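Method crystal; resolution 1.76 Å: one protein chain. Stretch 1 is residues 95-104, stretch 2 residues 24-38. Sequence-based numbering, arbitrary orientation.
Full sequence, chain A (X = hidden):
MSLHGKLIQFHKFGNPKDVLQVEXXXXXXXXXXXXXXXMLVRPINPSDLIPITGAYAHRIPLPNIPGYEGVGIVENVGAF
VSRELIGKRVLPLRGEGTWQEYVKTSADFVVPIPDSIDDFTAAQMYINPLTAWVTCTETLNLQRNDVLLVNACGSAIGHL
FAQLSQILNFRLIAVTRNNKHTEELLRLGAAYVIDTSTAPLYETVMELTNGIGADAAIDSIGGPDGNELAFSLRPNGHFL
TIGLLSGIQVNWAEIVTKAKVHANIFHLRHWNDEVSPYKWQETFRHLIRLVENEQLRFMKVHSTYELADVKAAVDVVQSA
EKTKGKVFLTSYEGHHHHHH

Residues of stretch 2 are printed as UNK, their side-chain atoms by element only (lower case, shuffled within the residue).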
ATOM      1  N   GLY A  95     -10.090 -11.240   1.360  1.00 22.66           N
ATOM      2  CA  GLY A  95     -10.749 -12.299   2.124  1.00 22.76           C
ATOM      3  C   GLY A  95     -10.309 -12.140   3.559  1.00 22.08           C
ATOM      4  O   GLY A  95     -10.389 -11.035   4.141  1.00 21.59           O
ATOM      5  N   GLU A  96      -9.844 -13.235   4.143  1.00 21.89           N
ATOM      6  CA  GLU A  96      -9.406 -13.214   5.528  1.00 22.22           C
ATOM      7  C   GLU A  96      -8.097 -12.476   5.734  1.00 21.20           C
ATOM      8  O   GLU A  96      -7.316 -12.297   4.806  1.00 20.14           O
ATOM      9  CB  GLU A  96      -9.243 -14.634   6.068  1.00 23.37           C
ATOM     10  CG  GLU A  96     -10.562 -15.383   6.087  1.00 26.33           C
ATOM     11  CD  GLU A  96     -10.382 -16.811   6.515  1.00 30.75           C
ATOM     12  OE1 GLU A  96      -9.361 -17.432   6.151  1.00 31.04           O
ATOM     13  OE2 GLU A  96     -11.288 -17.306   7.222  1.00 30.37           O
ATOM     14  N   GLY A  97      -7.846 -12.103   6.996  1.00 21.36           N
ATOM     15  CA  GLY A  97      -6.549 -11.541   7.367  1.00 19.42           C
ATOM     16  C   GLY A  97      -5.408 -12.443   7.009  1.00 18.91           C
ATOM     17  O   GLY A  97      -5.491 -13.669   7.132  1.00 19.85           O
ATOM     18  N   THR A  98      -4.304 -11.856   6.572  1.00 18.70           N
ATOM     19  CA  THR A  98      -3.246 -12.708   6.037  1.00 18.86           C
ATOM     20  C   THR A  98      -2.221 -13.146   7.033  1.00 18.04           C
ATOM     21  O   THR A  98      -1.376 -13.993   6.715  1.00 20.06           O
ATOM     22  CB  THR A  98      -2.528 -12.068   4.850  1.00 18.77           C
ATOM     23  OG1 THR A  98      -1.876 -10.863   5.287  1.00 18.02           O
ATOM     24  CG2 THR A  98      -3.497 -11.759   3.648  1.00 19.36           C
ATOM     25  N   TRP A  99      -2.214 -12.558   8.234  1.00 19.07           N
ATOM     26  CA  TRP A  99      -1.194 -12.964   9.175  1.00 19.29           C
ATOM     27  C   TRP A  99      -1.608 -14.227   9.905  1.00 21.18           C
ATOM     28  O   TRP A  99      -1.831 -14.218  11.130  1.00 21.61           O
ATOM     29  CB  TRP A  99      -0.931 -11.869  10.180  1.00 19.33           C
ATOM     30  CG  TRP A  99      -0.326 -10.622   9.565  1.00 18.58           C
ATOM     31  CD1 TRP A  99      -0.118 -10.341   8.240  1.00 18.97           C
ATOM     32  CD2 TRP A  99       0.101  -9.467  10.303  1.00 20.70           C
ATOM     33  NE1 TRP A  99       0.470  -9.054   8.116  1.00 19.79           N
ATOM     34  CE2 TRP A  99       0.599  -8.522   9.375  1.00 20.44           C
ATOM     35  CE3 TRP A  99       0.131  -9.159  11.672  1.00 22.44           C
ATOM     36  CZ2 TRP A  99       1.097  -7.268   9.775  1.00 23.49           C
ATOM     37  CZ3 TRP A  99       0.624  -7.915  12.066  1.00 23.66           C
ATOM     38  CH2 TRP A  99       1.100  -6.998  11.122  1.00 22.13           C
ATOM     39  N   GLN A 100      -1.738 -15.286   9.132  1.00 20.87           N
ATOM     40  CA  GLN A 100      -2.103 -16.587   9.676  1.00 22.02           C
ATOM     41  C   GLN A 100      -1.589 -17.658   8.743  1.00 22.92           C
ATOM     42  O   GLN A 100      -1.173 -17.381   7.620  1.00 23.09           O
ATOM     43  CB  GLN A 100      -3.637 -16.704   9.876  1.00 21.67           C
ATOM     44  CG  GLN A 100      -4.440 -16.626   8.623  1.00 24.35           C
ATOM     45  CD  GLN A 100      -5.948 -16.820   8.889  1.00 23.95           C
ATOM     46  OE1 GLN A 100      -6.344 -17.668   9.710  1.00 23.94           O
ATOM     47  NE2 GLN A 100      -6.784 -16.022   8.207  1.00 22.51           N
ATOM     48  N   GLU A 101      -1.656 -18.899   9.211  1.00 22.27           N
ATOM     49  CA  GLU A 101      -1.042 -20.005   8.529  1.00 23.29           C
ATOM     50  C   GLU A 101      -1.791 -20.279   7.234  1.00 22.73           C
ATOM     51  O   GLU A 101      -1.170 -20.530   6.193  1.00 23.22           O
ATOM     52  CB  GLU A 101      -1.070 -21.240   9.437  1.00 24.53           C
ATOM     53  CG  GLU A 101      -0.395 -22.478   8.861  1.00 26.90           C
ATOM     54  CD  GLU A 101      -0.246 -23.599   9.888  1.00 33.94           C
ATOM     55  OE1 GLU A 101      -0.634 -23.425  11.087  1.00 32.25           O
ATOM     56  OE2 GLU A 101       0.315 -24.639   9.481  1.00 34.84           O
ATOM     57  N   TYR A 102      -3.120 -20.260   7.314  1.00 23.70           N
ATOM     58  CA  TYR A 102      -3.970 -20.522   6.174  1.00 22.72           C
ATOM     59  C   TYR A 102      -4.974 -19.403   5.967  1.00 22.53           C
ATOM     60  O   TYR A 102      -5.673 -19.006   6.906  1.00 23.54           O
ATOM     61  CB  TYR A 102      -4.786 -21.800   6.399  1.00 23.78           C
ATOM     62  CG  TYR A 102      -3.963 -23.048   6.651  1.00 24.00           C
ATOM     63  CD1 TYR A 102      -3.361 -23.723   5.593  1.00 26.65           C
ATOM     64  CD2 TYR A 102      -3.816 -23.547   7.938  1.00 26.28           C
ATOM     65  CE1 TYR A 102      -2.620 -24.895   5.804  1.00 28.37           C
ATOM     66  CE2 TYR A 102      -3.080 -24.721   8.177  1.00 29.08           C
ATOM     67  CZ  TYR A 102      -2.492 -25.383   7.101  1.00 31.35           C
ATOM     68  OH  TYR A 102      -1.783 -26.542   7.268  1.00 32.23           O
ATOM     69  N   VAL A 103      -5.142 -18.976   4.715  1.00 22.49           N
ATOM     70  CA  VAL A 103      -6.035 -17.854   4.382  1.00 21.98           C
ATOM     71  C   VAL A 103      -7.041 -18.303   3.326  1.00 22.05           C
ATOM     72  O   VAL A 103      -6.653 -18.918   2.334  1.00 22.84           O
ATOM     73  CB  VAL A 103      -5.221 -16.660   3.815  1.00 22.09           C
ATOM     74  CG1 VAL A 103      -6.157 -15.562   3.228  1.00 23.60           C
ATOM     75  CG2 VAL A 103      -4.330 -16.107   4.929  1.00 21.27           C
ATOM     76  N   LYS A 104      -8.314 -17.997   3.545  1.00 23.35           N
ATOM     77  CA  LYS A 104      -9.349 -18.195   2.519  1.00 24.21           C
ATOM     78  C   LYS A 104      -9.843 -16.897   1.961  1.00 24.67           C
ATOM     79  O   LYS A 104      -9.936 -15.898   2.692  1.00 25.12           O
ATOM     80  CB  LYS A 104     -10.560 -18.919   3.117  1.00 24.93           C
ATOM     81  CG  LYS A 104     -10.210 -20.246   3.763  1.00 28.46           C
ATOM     82  CD  LYS A 104     -11.469 -21.096   3.967  1.00 32.69           C
ATOM     83  CE  LYS A 104     -12.422 -20.508   4.969  1.00 36.77           C
ATOM     84  NZ  LYS A 104     -11.683 -20.070   6.175  1.00 42.01           N
ATOM     85  N   UNK A  24      -4.410 -20.656  17.842  1.00 31.12           N
ATOM     86  CA  UNK A  24      -4.651 -21.739  16.914  1.00 31.83           C
ATOM     87  C   UNK A  24      -6.143 -21.902  16.757  1.00 32.03           C
ATOM     88  O   UNK A  24      -6.902 -21.623  17.685  1.00 32.03           O
ATOM     89  c   UNK A  24      -1.912 -22.689  18.672  1.00 38.64           C
ATOM     90  c   UNK A  24       0.189 -23.157  17.627  1.00 42.25           C
ATOM     91  c   UNK A  24      -1.830 -23.541  16.419  1.00 37.93           C
ATOM     92  c   UNK A  24      -0.531 -22.708  18.735  1.00 41.20           C
ATOM     93  c   UNK A  24      -0.458 -23.576  16.468  1.00 40.63           C
ATOM     94  c   UNK A  24      -4.084 -23.058  17.443  1.00 32.92           C
ATOM     95  c   UNK A  24      -2.581 -23.099  17.515  1.00 35.70           C
ATOM     96  o   UNK A  24       1.555 -23.193  17.670  1.00 44.80           O
ATOM     97  N   UNK A  25      -6.576 -22.319  15.579  1.00 32.54           N
ATOM     98  CA  UNK A  25      -8.001 -22.526  15.339  1.00 32.72           C
ATOM     99  C   UNK A  25      -8.210 -23.807  14.574  1.00 33.52           C
ATOM    100  O   UNK A  25      -7.355 -24.214  13.783  1.00 32.69           O
ATOM    101  c   UNK A  25      -8.549 -20.085  10.817  1.00 35.35           C
ATOM    102  n   UNK A  25      -8.748 -18.723  10.224  1.00 34.73           N
ATOM    103  c   UNK A  25      -8.658 -20.007  12.361  1.00 34.52           C
ATOM    104  c   UNK A  25      -8.228 -21.314  13.042  1.00 34.55           C
ATOM    105  c   UNK A  25      -8.622 -21.366  14.546  1.00 33.13           C
ATOM    106  N   UNK A  26      -9.362 -24.434  14.792  1.00 33.05           N
ATOM    107  CA  UNK A  26      -9.740 -25.532  13.933  1.00 33.65           C
ATOM    108  C   UNK A  26     -10.121 -25.061  12.532  1.00 33.33           C
ATOM    109  O   UNK A  26     -10.729 -24.030  12.387  1.00 32.98           O
ATOM    110  o   UNK A  26     -12.019 -27.949  13.229  1.00 41.31           O
ATOM    111  c   UNK A  26     -10.883 -26.336  14.554  1.00 34.55           C
ATOM    112  n   UNK A  26      -9.989 -28.491  14.024  1.00 38.16           N
ATOM    113  c   UNK A  26     -11.025 -27.674  13.904  1.00 37.22           C
ATOM    114  N   UNK A  27      -9.767 -25.831  11.508  1.00 33.39           N
ATOM    115  CA  UNK A  27     -10.021 -25.442  10.122  1.00 33.90           C
ATOM    116  C   UNK A  27     -11.389 -25.934   9.670  1.00 34.36           C
ATOM    117  O   UNK A  27     -11.618 -27.133   9.662  1.00 33.96           O
ATOM    118  c   UNK A  27      -8.941 -25.983   9.192  1.00 32.96           C
ATOM    119  c   UNK A  27      -7.561 -25.422   9.606  1.00 34.21           C
ATOM    120  c   UNK A  27      -7.522 -23.917   9.679  1.00 32.58           C
ATOM    121  c   UNK A  27      -9.267 -25.653   7.731  1.00 35.61           C
ATOM    122  N   UNK A  28     -12.284 -25.004   9.331  1.00 34.69           N
ATOM    123  CA  UNK A  28     -13.657 -25.336   8.922  1.00 35.87           C
ATOM    124  C   UNK A  28     -13.669 -25.807   7.465  1.00 35.89           C
ATOM    125  O   UNK A  28     -12.744 -25.524   6.719  1.00 35.03           O
ATOM    126  o   UNK A  28     -15.711 -21.590   9.687  1.00 43.35           O
ATOM    127  c   UNK A  28     -14.606 -24.135   9.118  1.00 35.85           C
ATOM    128  c   UNK A  28     -14.654 -23.595  10.553  1.00 38.78           C
ATOM    129  c   UNK A  28     -15.130 -22.119  10.656  1.00 44.15           C
ATOM    130  o   UNK A  28     -14.939 -21.485  11.726  1.00 46.30           O
ATOM    131  N   UNK A  29     -14.716 -26.552   7.052  1.00 36.72           N
ATOM    132  CA  UNK A  29     -14.879 -26.913   5.639  1.00 36.99           C
ATOM    133  C   UNK A  29     -15.001 -25.691   4.729  1.00 37.30           C
ATOM    134  O   UNK A  29     -15.474 -24.638   5.166  1.00 37.66           O
ATOM    135  c   UNK A  29     -16.207 -27.695   5.633  1.00 37.69           C
ATOM    136  c   UNK A  29     -15.681 -27.275   7.912  1.00 37.02           C
ATOM    137  c   UNK A  29     -16.272 -28.320   6.976  1.00 36.78           C
ATOM    138  N   UNK A  30     -14.586 -25.840   3.475  1.00 36.92           N
ATOM    139  CA  UNK A  30     -14.579 -24.739   2.506  1.00 37.62           C
ATOM    140  C   UNK A  30     -15.958 -24.504   1.892  1.00 38.12           C
ATOM    141  O   UNK A  30     -16.677 -25.460   1.622  1.00 37.94           O
ATOM    142  c   UNK A  30     -13.585 -25.038   1.384  1.00 37.02           C
ATOM    143  c   UNK A  30     -11.581 -24.224   2.655  1.00 39.19           C
ATOM    144  c   UNK A  30     -12.128 -25.310   1.751  1.00 37.51           C
ATOM    145  c   UNK A  30     -11.296 -25.396   0.488  1.00 37.24           C
ATOM    146  N   UNK A  31     -16.313 -23.236   1.664  1.00 38.20           N
ATOM    147  CA  UNK A  31     -17.566 -22.888   0.992  1.00 38.75           C
ATOM    148  C   UNK A  31     -17.378 -23.014  -0.511  1.00 38.79           C
ATOM    149  O   UNK A  31     -16.244 -23.098  -0.990  1.00 37.49           O
ATOM    150  c   UNK A  31     -17.487 -19.592   4.604  1.00 48.75           C
ATOM    151  c   UNK A  31     -18.320 -21.276   2.871  1.00 41.08           C
ATOM    152  n   UNK A  31     -18.461 -19.332   5.698  1.00 50.17           N
ATOM    153  c   UNK A  31     -18.034 -21.470   1.382  1.00 39.01           C
ATOM    154  c   UNK A  31     -18.173 -19.785   3.239  1.00 44.59           C
ATOM    155  N   UNK A  32     -18.488 -23.020  -1.254  1.00 38.98           N
ATOM    156  CA  UNK A  32     -18.455 -23.319  -2.691  1.00 39.66           C
ATOM    157  C   UNK A  32     -17.467 -22.541  -3.566  1.00 39.12           C
ATOM    158  O   UNK A  32     -16.891 -23.126  -4.492  1.00 39.51           O
ATOM    159  c   UNK A  32     -19.858 -23.210  -3.315  1.00 40.56           C
ATOM    160  c   UNK A  32     -20.834 -24.234  -2.762  1.00 43.31           C
ATOM    161  o   UNK A  32     -22.037 -23.881  -2.622  1.00 46.40           O
ATOM    162  o   UNK A  32     -20.402 -25.381  -2.496  1.00 45.20           O
ATOM    163  N   UNK A  33     -17.298 -21.237  -3.323  1.00 37.75           N
ATOM    164  CA  UNK A  33     -16.421 -20.433  -4.191  1.00 37.20           C
ATOM    165  C   UNK A  33     -15.098 -20.025  -3.512  1.00 35.18           C
ATOM    166  O   UNK A  33     -14.413 -19.124  -3.997  1.00 35.08           O
ATOM    167  n   UNK A  33     -16.458 -17.379  -6.297  1.00 45.81           N
ATOM    168  c   UNK A  33     -16.558 -18.708  -6.122  1.00 42.53           C
ATOM    169  o   UNK A  33     -16.203 -19.521  -6.999  1.00 47.26           O
ATOM    170  c   UNK A  33     -17.146 -19.188  -4.758  1.00 37.64           C
ATOM    171  N   UNK A  34     -14.733 -20.719  -2.435  1.00 33.84           N
ATOM    172  CA  UNK A  34     -13.540 -20.354  -1.635  1.00 32.55           C
ATOM    173  C   UNK A  34     -12.255 -21.036  -2.094  1.00 30.73           C
ATOM    174  O   UNK A  34     -12.271 -22.155  -2.623  1.00 30.35           O
ATOM    175  c   UNK A  34     -14.640 -20.090   2.108  1.00 38.58           C
ATOM    176  o   UNK A  34     -14.609 -19.083   2.833  1.00 39.75           O
ATOM    177  c   UNK A  34     -13.731 -20.704  -0.164  1.00 32.92           C
ATOM    178  o   UNK A  34     -14.624 -21.265   2.566  1.00 35.18           O
ATOM    179  c   UNK A  34     -14.709 -19.850   0.601  1.00 35.95           C
ATOM    180  N   UNK A  35     -11.133 -20.350  -1.865  1.00 27.98           N
ATOM    181  CA  UNK A  35      -9.813 -20.899  -2.170  1.00 26.67           C
ATOM    182  C   UNK A  35      -9.066 -20.896  -0.825  1.00 26.25           C
ATOM    183  O   UNK A  35      -9.188 -19.937  -0.083  1.00 25.70           O
ATOM    184  c   UNK A  35      -9.110 -20.050  -3.268  1.00 26.38           C
ATOM    185  c   UNK A  35      -7.675 -20.512  -3.497  1.00 27.15           C
ATOM    186  c   UNK A  35      -9.931 -20.150  -4.587  1.00 25.61           C
ATOM    187  N   UNK A  36      -8.336 -21.973  -0.526  1.00 25.32           N
ATOM    188  CA  UNK A  36      -7.715 -22.174   0.779  1.00 24.93           C
ATOM    189  C   UNK A  36      -6.189 -22.186   0.553  1.00 24.43           C
ATOM    190  O   UNK A  36      -5.677 -23.058  -0.168  1.00 26.20           O
ATOM    191  c   UNK A  36      -7.637 -23.904   2.675  1.00 23.95           C
ATOM    192  c   UNK A  36      -7.534 -23.665   5.051  1.00 26.39           C
ATOM    193  c   UNK A  36      -6.564 -24.662   5.121  1.00 25.92           C
ATOM    194  c   UNK A  36      -8.068 -23.300   3.834  1.00 24.95           C
ATOM    195  c   UNK A  36      -6.665 -24.913   2.759  1.00 26.29           C
ATOM    196  c   UNK A  36      -6.126 -25.280   3.964  1.00 26.97           C
ATOM    197  c   UNK A  36      -8.231 -23.517   1.347  1.00 24.61           C
ATOM    198  N   UNK A  37      -5.460 -21.227   1.146  1.00 23.45           N
ATOM    199  CA  UNK A  37      -4.099 -20.981   0.724  1.00 22.32           C
ATOM    200  C   UNK A  37      -3.155 -21.054   1.928  1.00 21.76           C
ATOM    201  O   UNK A  37      -3.386 -20.379   2.958  1.00 21.22           O
ATOM    202  c   UNK A  37      -4.933 -19.500  -1.194  1.00 21.75           C
ATOM    203  c   UNK A  37      -4.035 -19.556   0.078  1.00 21.80           C
ATOM    204  c   UNK A  37      -2.591 -19.197  -0.280  1.00 21.81           C
ATOM    205  N   UNK A  38      -2.125 -21.895   1.836  1.00 22.13           N
ATOM    206  CA  UNK A  38      -1.096 -21.945   2.895  1.00 22.80           C
ATOM    207  C   UNK A  38      -0.110 -20.793   2.632  1.00 22.74           C
ATOM    208  O   UNK A  38       0.585 -20.808   1.621  1.00 23.42           O
ATOM    209  c   UNK A  38       0.864 -23.362   3.868  1.00 26.70           C
ATOM    210  c   UNK A  38       1.615 -24.731   3.832  1.00 31.59           C
ATOM    211  c   UNK A  38      -0.357 -23.306   2.892  1.00 23.92           C
ATOM    212  n   UNK A  38       3.005 -25.387   0.476  1.00 41.26           N
ATOM    213  c   UNK A  38       2.924 -24.911   1.718  1.00 39.18           C
ATOM    214  n   UNK A  38       1.850 -25.186   2.455  1.00 36.34           N
ATOM    215  n   UNK A  38       3.908 -24.164   2.205  1.00 38.06           N
TER
HETATM  216  O   HOH W   1      -8.319 -19.583   7.272  1.00 30.90           O

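Position 24 carries one carbon, then a six-carbon ring bearing an oxygen; it stays exposed and makes no close contact with stretch 1. It is Tyr24. Position 25 has four carbons in a row ending in nitrogen. That nitrogen lies 2.7 Å from OE1 of Gln100, so an amine donates to an amide oxygen: Lys25. Its CA-to-CB bond points sideways, and only the extended chain brings NZ to the partner. Position 26 has two carbons, the second with one oxygen and one nitrogen, beyond reach of stretch 1: Asn26.

Position 27 shows four carbons forked at the first; the end of its two-carbon arm packs against the ring of Tyr102. This is Ile27, with CD1 4.1 Å from CD2 of Tyr102. At position 28, three carbons end in two oxygens, without close contact: Glu28. Position 29 closes three carbons onto its own backbone nitrogen, pointing away: Pro29. Position 30 has four carbons forked at the second, one tip meeting the Lys104 chain: Leu30, whose CD2 comes 3.4 Å from CD of Lys104.

Position 31, four carbons and a terminal nitrogen, is Lys31. Position 32, two carbons and two oxygens, is Asp32; position 33, two carbons with one oxygen and one nitrogen, is Asn33. None of these three side chains touches stretch 1. Position 34 has three carbons and two oxygens, one oxygen near the Lys104 chain: Glu34. Its OE1 accepts from N of Lys31 at 2.7 Å, bracing the type I turn, and lies 3.3 Å from CE of Lys104.

Position 35 is one carbon carrying two and touches mainly through backbone, its O 3.1 Å from CA of Lys104: Val35. Position 36 has one carbon and a six-carbon ring without oxygen, nearly parallel to the Tyr102 ring but slid apart: Phe36. CG of Lys104 approaches the ring edge, 3.7 Å from CD1 of Phe36. Position 37, again one carbon carrying two, sets its backbone N and O against O and N of Val103: Val37. Position 38 has three carbons, a nitrogen, then a carbon with two more nitrogens; its CB lies 4.0 Å from CE1 of Tyr102, though the end leads away: Arg38.

The contact is an antiparallel strand pair centred on Val103 and Val37. N of Val103 reaches O of Val37 at 2.9 Å, and N of Val37 reaches O of Val103 at 2.9 Å. Val103 and Val37 share one sheet face; Tyr102, Lys104, Phe36 and Arg38 share the other. Besides this pairing, one water accepts from NZ of Lys25 and donates to OE1 of Glu96 and O of Tyr102. The rule is backbone for register, side chains for packing, and a long lysine with water for reach.

Stretch 2 (24-38) YKNIEPLKDNEVFVR
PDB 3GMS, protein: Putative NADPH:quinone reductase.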